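Long-range contacts in structural polyprotein, VP1 (Israeli acute paralysis virus, PDB 5CDD), which probably serves as a structural protein of the virus capsid, as one of the coat proteins encoded within a longer structural polyprotein: residues 42-47 against 184-189; 87-92 against 145-150; 97-102 against 175-180. All coordinates share one frame; numbering follows the deposited sequence.

Contact 1 (42-47 against 184-189)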
# COMPACT_ATOMS: atom_id res chain seq x y z
N LEU A 42 -32.86 14.50 -3.07
CA LEU A 42 -33.55 15.14 -1.96
C LEU A 42 -34.31 14.11 -1.16
O LEU A 42 -34.96 14.43 -0.17
CB LEU A 42 -34.50 16.22 -2.48
CG LEU A 42 -33.81 17.33 -3.29
CD1 LEU A 42 -34.85 18.32 -3.77
CD2 LEU A 42 -32.77 18.04 -2.43
N LEU A 43 -34.24 12.86 -1.60
CA LEU A 43 -34.89 11.75 -0.91
C LEU A 43 -33.83 11.05 -0.08
O LEU A 43 -34.07 9.99 0.51
CB LEU A 43 -35.52 10.77 -1.91
CG LEU A 43 -36.68 11.29 -2.76
CD1 LEU A 43 -37.17 10.18 -3.66
CD2 LEU A 43 -37.80 11.77 -1.86
N ARG A 44 -32.64 11.64 -0.05
CA ARG A 44 -31.51 11.12 0.72
C ARG A 44 -31.22 12.11 1.84
O ARG A 44 -30.79 11.74 2.93
CB ARG A 44 -30.28 10.97 -0.18
CG ARG A 44 -30.47 10.00 -1.33
CD ARG A 44 -30.61 8.57 -0.83
NE ARG A 44 -30.92 7.64 -1.91
CZ ARG A 44 -32.13 7.51 -2.45
NH1 ARG A 44 -33.15 8.24 -2.01
NH2 ARG A 44 -32.32 6.65 -3.45
N THR A 45 -31.48 13.38 1.56
CA THR A 45 -31.29 14.45 2.53
C THR A 45 -32.42 14.36 3.56
O THR A 45 -33.57 14.14 3.19
CB THR A 45 -31.37 15.84 1.88
OG1 THR A 45 -32.63 15.97 1.21
CG2 THR A 45 -30.26 16.02 0.86
N PHE A 46 -32.08 14.53 4.83
CA PHE A 46 -33.09 14.47 5.88
C PHE A 46 -33.73 15.83 6.11
O PHE A 46 -33.06 16.86 6.03
CB PHE A 46 -32.49 13.96 7.19
CG PHE A 46 -32.26 12.48 7.23
CD1 PHE A 46 -31.23 11.90 6.50
CD2 PHE A 46 -33.09 11.66 7.98
CE1 PHE A 46 -31.02 10.53 6.52
CE2 PHE A 46 -32.89 10.28 8.01
CZ PHE A 46 -31.86 9.71 7.28
N ARG A 47 -35.02 15.82 6.41
CA ARG A 47 -35.77 17.04 6.66
C ARG A 47 -36.79 16.75 7.76
O ARG A 47 -37.35 15.66 7.81
CB ARG A 47 -36.48 17.50 5.39
CG ARG A 47 -35.54 18.10 4.35
CD ARG A 47 -35.04 19.46 4.80
NE ARG A 47 -34.20 20.11 3.79
CZ ARG A 47 -32.93 19.82 3.56
NH1 ARG A 47 -32.32 18.88 4.28
NH2 ARG A 47 -32.25 20.48 2.63
N GLY A 184 -35.53 8.72 2.58
CA GLY A 184 -35.62 7.36 2.10
C GLY A 184 -34.27 6.70 2.25
O GLY A 184 -33.27 7.39 2.43
N ASN A 185 -34.21 5.37 2.19
CA ASN A 185 -32.93 4.70 2.31
C ASN A 185 -32.23 4.87 0.96
O ASN A 185 -32.73 5.60 0.10
CB ASN A 185 -33.11 3.21 2.67
CG ASN A 185 -33.66 2.39 1.53
OD1 ASN A 185 -34.29 2.91 0.62
ND2 ASN A 185 -33.42 1.08 1.59
N ASP A 186 -31.09 4.23 0.77
CA ASP A 186 -30.35 4.41 -0.48
C ASP A 186 -31.02 3.77 -1.71
O ASP A 186 -30.47 3.81 -2.81
CB ASP A 186 -28.92 3.88 -0.30
CG ASP A 186 -27.90 4.67 -1.11
OD1 ASP A 186 -27.96 5.93 -1.08
OD2 ASP A 186 -27.02 4.05 -1.75
N ASP A 187 -32.21 3.21 -1.52
CA ASP A 187 -32.94 2.58 -2.63
C ASP A 187 -34.30 3.23 -2.90
O ASP A 187 -34.93 2.97 -3.92
CB ASP A 187 -33.18 1.09 -2.35
CG ASP A 187 -31.90 0.27 -2.37
OD1 ASP A 187 -31.15 0.36 -3.36
OD2 ASP A 187 -31.65 -0.47 -1.39
N PHE A 188 -34.74 4.09 -1.98
CA PHE A 188 -36.03 4.76 -2.11
C PHE A 188 -36.13 5.70 -3.30
O PHE A 188 -35.24 6.51 -3.54
CB PHE A 188 -36.35 5.54 -0.83
CG PHE A 188 -37.76 6.07 -0.79
CD1 PHE A 188 -38.82 5.23 -0.45
CD2 PHE A 188 -38.03 7.38 -1.17
CE1 PHE A 188 -40.13 5.70 -0.47
CE2 PHE A 188 -39.34 7.85 -1.20
CZ PHE A 188 -40.39 7.01 -0.85
N THR A 189 -37.25 5.61 -4.01
CA THR A 189 -37.50 6.45 -5.17
C THR A 189 -38.98 6.44 -5.54
O THR A 189 -39.73 5.54 -5.14
CB THR A 189 -36.69 5.97 -6.41
OG1 THR A 189 -36.87 6.89 -7.49
CG2 THR A 189 -37.16 4.59 -6.85
O HOH W 1 -30.93 8.83 3.25

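Contact 2 (87-92 against 145-150)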
# COMPACT_ATOMS: atom_id res chain seq x y z
N PHE A 87 -46.32 6.08 -7.77
CA PHE A 87 -45.78 4.92 -7.05
C PHE A 87 -44.48 5.24 -6.33
O PHE A 87 -43.78 6.19 -6.67
CB PHE A 87 -45.51 3.78 -8.04
CG PHE A 87 -46.74 3.29 -8.76
CD1 PHE A 87 -47.62 2.41 -8.13
CD2 PHE A 87 -47.00 3.70 -10.06
CE1 PHE A 87 -48.75 1.95 -8.80
CE2 PHE A 87 -48.13 3.25 -10.73
CZ PHE A 87 -49.01 2.37 -10.10
N TYR A 88 -44.16 4.42 -5.33
CA TYR A 88 -42.92 4.57 -4.58
C TYR A 88 -42.28 3.19 -4.48
O TYR A 88 -42.91 2.18 -4.77
CB TYR A 88 -43.18 5.16 -3.19
CG TYR A 88 -43.78 4.23 -2.16
CD1 TYR A 88 -43.00 3.23 -1.55
CD2 TYR A 88 -45.10 4.36 -1.76
CE1 TYR A 88 -43.54 2.40 -0.57
CE2 TYR A 88 -45.65 3.53 -0.79
CZ TYR A 88 -44.86 2.55 -0.20
OH TYR A 88 -45.41 1.74 0.77
N ARG A 89 -41.02 3.15 -4.06
CA ARG A 89 -40.31 1.89 -3.97
C ARG A 89 -39.01 2.06 -3.20
O ARG A 89 -38.27 3.01 -3.43
CB ARG A 89 -40.04 1.39 -5.38
CG ARG A 89 -39.20 0.14 -5.48
CD ARG A 89 -37.76 0.46 -5.85
NE ARG A 89 -37.09 -0.73 -6.33
CZ ARG A 89 -35.82 -0.78 -6.71
NH1 ARG A 89 -35.07 0.32 -6.65
NH2 ARG A 89 -35.30 -1.91 -7.15
N GLY A 90 -38.73 1.14 -2.28
CA GLY A 90 -37.52 1.22 -1.50
C GLY A 90 -37.79 1.46 -0.02
O GLY A 90 -38.93 1.74 0.37
N GLY A 91 -36.74 1.37 0.79
CA GLY A 91 -36.88 1.57 2.22
C GLY A 91 -36.98 3.02 2.67
O GLY A 91 -37.02 3.93 1.85
N ARG A 92 -37.01 3.22 3.99
CA ARG A 92 -37.12 4.55 4.58
C ARG A 92 -36.24 4.70 5.82
O ARG A 92 -35.95 3.72 6.50
CB ARG A 92 -38.58 4.81 4.95
CG ARG A 92 -39.54 4.77 3.77
CD ARG A 92 -40.92 4.31 4.20
NE ARG A 92 -41.86 4.26 3.08
CZ ARG A 92 -42.41 5.33 2.52
NH1 ARG A 92 -42.12 6.55 2.96
NH2 ARG A 92 -43.26 5.19 1.51
N VAL A 145 -35.78 1.27 7.68
CA VAL A 145 -36.76 0.23 7.39
C VAL A 145 -36.52 -0.30 5.98
O VAL A 145 -36.72 0.41 5.00
CB VAL A 145 -38.19 0.79 7.48
CG1 VAL A 145 -39.20 -0.29 7.13
CG2 VAL A 145 -38.45 1.33 8.87
N PRO A 146 -36.09 -1.57 5.86
CA PRO A 146 -35.84 -2.17 4.55
C PRO A 146 -37.13 -2.24 3.74
O PRO A 146 -38.22 -2.06 4.29
CB PRO A 146 -35.31 -3.56 4.90
CG PRO A 146 -34.71 -3.37 6.25
CD PRO A 146 -35.72 -2.50 6.93
N PHE A 147 -37.02 -2.51 2.45
CA PHE A 147 -38.20 -2.63 1.62
C PHE A 147 -38.59 -4.09 1.48
O PHE A 147 -38.21 -4.75 0.51
CB PHE A 147 -37.98 -2.02 0.23
CG PHE A 147 -39.22 -1.99 -0.63
CD1 PHE A 147 -40.35 -1.28 -0.22
CD2 PHE A 147 -39.26 -2.67 -1.84
CE1 PHE A 147 -41.50 -1.24 -1.02
CE2 PHE A 147 -40.41 -2.64 -2.64
CZ PHE A 147 -41.53 -1.92 -2.23
N TYR A 148 -39.31 -4.60 2.47
CA TYR A 148 -39.79 -5.98 2.45
C TYR A 148 -41.21 -5.84 1.90
O TYR A 148 -42.12 -5.45 2.63
CB TYR A 148 -39.83 -6.56 3.86
CG TYR A 148 -38.48 -6.76 4.51
CD1 TYR A 148 -37.50 -7.54 3.90
CD2 TYR A 148 -38.21 -6.23 5.78
CE1 TYR A 148 -36.28 -7.80 4.53
CE2 TYR A 148 -36.99 -6.48 6.42
CZ TYR A 148 -36.04 -7.27 5.79
OH TYR A 148 -34.85 -7.54 6.43
N SER A 149 -41.39 -6.17 0.62
CA SER A 149 -42.69 -6.02 -0.00
C SER A 149 -43.16 -7.21 -0.84
O SER A 149 -42.35 -7.97 -1.36
CB SER A 149 -42.69 -4.76 -0.88
OG SER A 149 -43.90 -4.61 -1.60
N GLN A 150 -44.48 -7.34 -0.96
CA GLN A 150 -45.08 -8.40 -1.76
C GLN A 150 -45.16 -7.94 -3.21
O GLN A 150 -45.42 -8.74 -4.12
CB GLN A 150 -46.49 -8.71 -1.26
CG GLN A 150 -46.56 -9.36 0.11
CD GLN A 150 -47.99 -9.67 0.53
OE1 GLN A 150 -48.77 -8.77 0.82
NE2 GLN A 150 -48.33 -10.95 0.55

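Contact 3 (97-102 against 175-180)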
# COMPACT_ATOMS: atom_id res chain seq x y z
N PHE A 97 -34.84 13.09 17.31
CA PHE A 97 -34.01 13.89 18.19
C PHE A 97 -34.79 14.15 19.48
O PHE A 97 -35.73 14.94 19.50
CB PHE A 97 -33.64 15.22 17.54
CG PHE A 97 -32.93 15.08 16.22
CD1 PHE A 97 -33.63 14.75 15.07
CD2 PHE A 97 -31.56 15.28 16.14
CE1 PHE A 97 -32.98 14.61 13.84
CE2 PHE A 97 -30.89 15.15 14.92
CZ PHE A 97 -31.60 14.81 13.77
N ASN A 98 -34.39 13.46 20.54
CA ASN A 98 -35.04 13.59 21.84
C ASN A 98 -35.02 15.02 22.37
O ASN A 98 -34.01 15.71 22.30
CB ASN A 98 -34.36 12.66 22.84
CG ASN A 98 -34.88 12.85 24.25
OD1 ASN A 98 -36.05 12.59 24.53
ND2 ASN A 98 -34.01 13.30 25.15
N THR A 99 -36.16 15.45 22.91
CA THR A 99 -36.28 16.79 23.49
C THR A 99 -36.98 16.65 24.84
O THR A 99 -37.41 17.64 25.43
CB THR A 99 -37.10 17.74 22.59
OG1 THR A 99 -38.45 17.28 22.50
CG2 THR A 99 -36.50 17.80 21.20
N THR A 100 -37.08 15.42 25.31
CA THR A 100 -37.73 15.10 26.58
C THR A 100 -36.78 15.30 27.75
O THR A 100 -35.68 14.75 27.76
CB THR A 100 -38.19 13.63 26.62
OG1 THR A 100 -38.87 13.31 25.40
CG2 THR A 100 -39.13 13.41 27.79
N PRO A 101 -37.18 16.11 28.75
CA PRO A 101 -36.32 16.33 29.90
C PRO A 101 -36.03 14.96 30.52
O PRO A 101 -36.91 14.11 30.58
CB PRO A 101 -37.18 17.20 30.81
CG PRO A 101 -37.99 17.99 29.83
CD PRO A 101 -38.40 16.93 28.83
N LEU A 102 -34.79 14.73 30.96
CA LEU A 102 -34.44 13.44 31.52
C LEU A 102 -34.35 13.41 33.04
O LEU A 102 -33.56 14.13 33.64
CB LEU A 102 -33.12 12.95 30.92
CG LEU A 102 -33.14 12.72 29.41
CD1 LEU A 102 -31.78 12.22 28.95
CD2 LEU A 102 -34.23 11.72 29.05
N SER A 175 -42.58 8.80 28.82
CA SER A 175 -43.30 9.69 27.93
C SER A 175 -42.26 10.54 27.22
O SER A 175 -41.43 11.18 27.87
CB SER A 175 -44.23 10.57 28.74
OG SER A 175 -45.27 11.08 27.93
N THR A 176 -42.30 10.53 25.90
CA THR A 176 -41.34 11.27 25.11
C THR A 176 -41.90 12.39 24.25
O THR A 176 -43.11 12.54 24.06
CB THR A 176 -40.54 10.33 24.18
OG1 THR A 176 -41.45 9.57 23.37
CG2 THR A 176 -39.69 9.39 25.00
N THR A 177 -40.98 13.19 23.73
CA THR A 177 -41.27 14.31 22.86
C THR A 177 -40.01 14.51 22.03
O THR A 177 -38.95 14.83 22.57
CB THR A 177 -41.60 15.58 23.67
OG1 THR A 177 -41.75 16.68 22.77
CG2 THR A 177 -40.49 15.89 24.67
N GLN A 178 -40.10 14.30 20.72
CA GLN A 178 -38.92 14.45 19.88
C GLN A 178 -39.16 15.13 18.54
O GLN A 178 -40.29 15.24 18.07
CB GLN A 178 -38.29 13.08 19.61
CG GLN A 178 -38.48 12.06 20.72
CD GLN A 178 -39.74 11.23 20.54
OE1 GLN A 178 -40.81 11.75 20.22
NE2 GLN A 178 -39.62 9.93 20.75
N ILE A 179 -38.07 15.58 17.94
CA ILE A 179 -38.11 16.21 16.63
C ILE A 179 -37.90 15.06 15.67
O ILE A 179 -36.90 14.34 15.76
CB ILE A 179 -36.96 17.23 16.45
CG1 ILE A 179 -37.04 18.31 17.53
CG2 ILE A 179 -37.04 17.85 15.07
CD1 ILE A 179 -35.87 19.27 17.54
N VAL A 180 -38.84 14.87 14.75
CA VAL A 180 -38.74 13.77 13.80
C VAL A 180 -38.34 14.24 12.41
O VAL A 180 -38.95 15.14 11.84
CB VAL A 180 -40.07 13.00 13.71
CG1 VAL A 180 -39.90 11.78 12.83
CG2 VAL A 180 -40.53 12.59 15.10

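Contact 1 (42-47 against 184-189)
The guanidinium of Arg44 lies flat against Asn185 O, which sits 3.2 Å above its plane and over its centre. Its outer edge faces Phe188 O. Arg44 NH1 and NH2 both donate to that one oxygen, with NH2 to Phe188 O at 2.9 Å. Phe188 O lies near the guanidinium plane, and the two nitrogens reach it from opposite faces of its own carbonyl plane. This double grip limits rotation of the guanidinium. The chain is bent at chi2 (-68°), which swings CD out of an extended course. A salt bridge from Arg44 NE to Asp186 OD1 is doubtful, because the position of OD1 is less sure. Leu43 O accepts from Gly184 N at 2.8 Å and, weakly, from Arg44 NH1. A water lies 2.9 Å from both Arg44 O and Gly184 O. Beside this polar cluster, Leu43 CD1 packs on Phe188 CD2 at 3.8 Å, the two side chains crossing at about a right angle. Met78 of helix 77-82 touches both. Asn185 to Phe188 form a type I beta turn, and Asn185 OD1 weakly accepts from Asp187 N and Phe188 N. The turn links strands 176-184 and 189-191, which both pair with strand 87-98. The lead into strand 47-55 is thus joined to the turn after strand 176-184, its sheet neighbour, consistent with the jelly-roll beta-sandwich of picorna-like capsid proteins.

Contact 2 (87-92 against 145-150)
Tyr88 meets Phe147 obliquely, CE1 to CE1 at 4.2 Å, and its OH bonds to Asp165. Next, Arg89 CG lies 4.2 Å from Phe147 CE2. The far end of Arg89 bonds to Gly41 O of another polyprotein chain. At the backbone angles of Gly90 (phi 114°) a CB would be jammed against the preceding carbonyl O, so the position calls for glycine. Gly90 N lies 3.5 Å above one face of the Phe147 ring, offset toward the rim, and Ser149 CB covers the opposite face. Phe147 CB points toward 87-92, and with CG anti to the backbone N (chi1 -174°) the ring starts out over Gly90. Gly91 CA lies beside Val145 O. Arg92 then pairs with Val145 as an antiparallel hydrogen-bonded pair. Arg92 N donates to Val145 O at 3.0 Å, and Val145 N donates to Arg92 O at 2.7 Å in an almost straight bond. Arg92 NH2 turns back over the centre of one face of the Tyr88 ring, 3.4 Å above its plane. The chemistry therefore changes along the contact. Backbone bonds join the two segments at Arg92, whereas at Gly90 an aromatic face rests on peptide, so that beyond Val145 the hold between these segments is mainly apolar and van der Waals contact.

Contact 3 (97-102 against 175-180)
A threonine hydroxyl takes the place of a backbone carbonyl where this strand pair ends. Thr177 N donates to Thr100 OG1 at 2.7 Å. OG1 is anti to the carbonyl carbon of Thr100 (chi1 -47°), beside its backbone N. One residue earlier, Thr99 N donates to Thr177 O at 2.9 Å. Thr99 OG1 also approaches that oxygen, from above the carbonyl plane, but this second bond is modelled doubtfully short. The methyl CG2 of Thr100 lies by Ser175. Asn98 OD1 accepts from Thr100 N at 3.1 Å, forming an Asx turn, and the N lies above the plane of the amide carbonyl. This turn shapes the chain as it leaves the sheet. Before the turn the pairing is regular. Phe97 and Ile179 exchange two backbone bonds, Phe97 N to Ile179 O and Ile179 N to Phe97 O, each 2.9 Å. Asn98 and Gln178 follow as a non-hydrogen-bonded pair. On the other face, Phe97 CB and Ile179 CB are 4.0 Å apart. Ile179 O lies at the edge of the Phe97 ring. Thr99 CG2 rests on Ile179 CG1 at 3.7 Å, the side chains crossing at about a right angle. Another copy of this protein continues the network: its Tyr134 OH bonds to Asn98 O, and its Thr107 OG1 to Thr100 O. Strand 176-184 lies between strands 87-98 and 47-55, which matches the central B-I-D order in the BIDG sheet of a viral jelly roll.

How the contacts relate
All three contacts involve one antiparallel sheet, in which strand 87-98 pairs with strands 140-145, 176-184 and 189-191. Contacts 1 and 2 touch, their centres about 12 Å apart. Backbone bonds from Thr189 to Arg89 and from Asn185 to Gly91 probably join them. Contact 3 lies toward the other end of strands 87-98 and 176-184, its centre about 23 Å from that of contact 1 and about 27 Å from that of contact 2. Along the chain, the segments of contacts 2 and 3 alternate, and all four fall between those of contact 1. Such interleaving brings distant sequence together in one sheet, while both ends of the sheet meet neighbouring subunits in the capsid assembly.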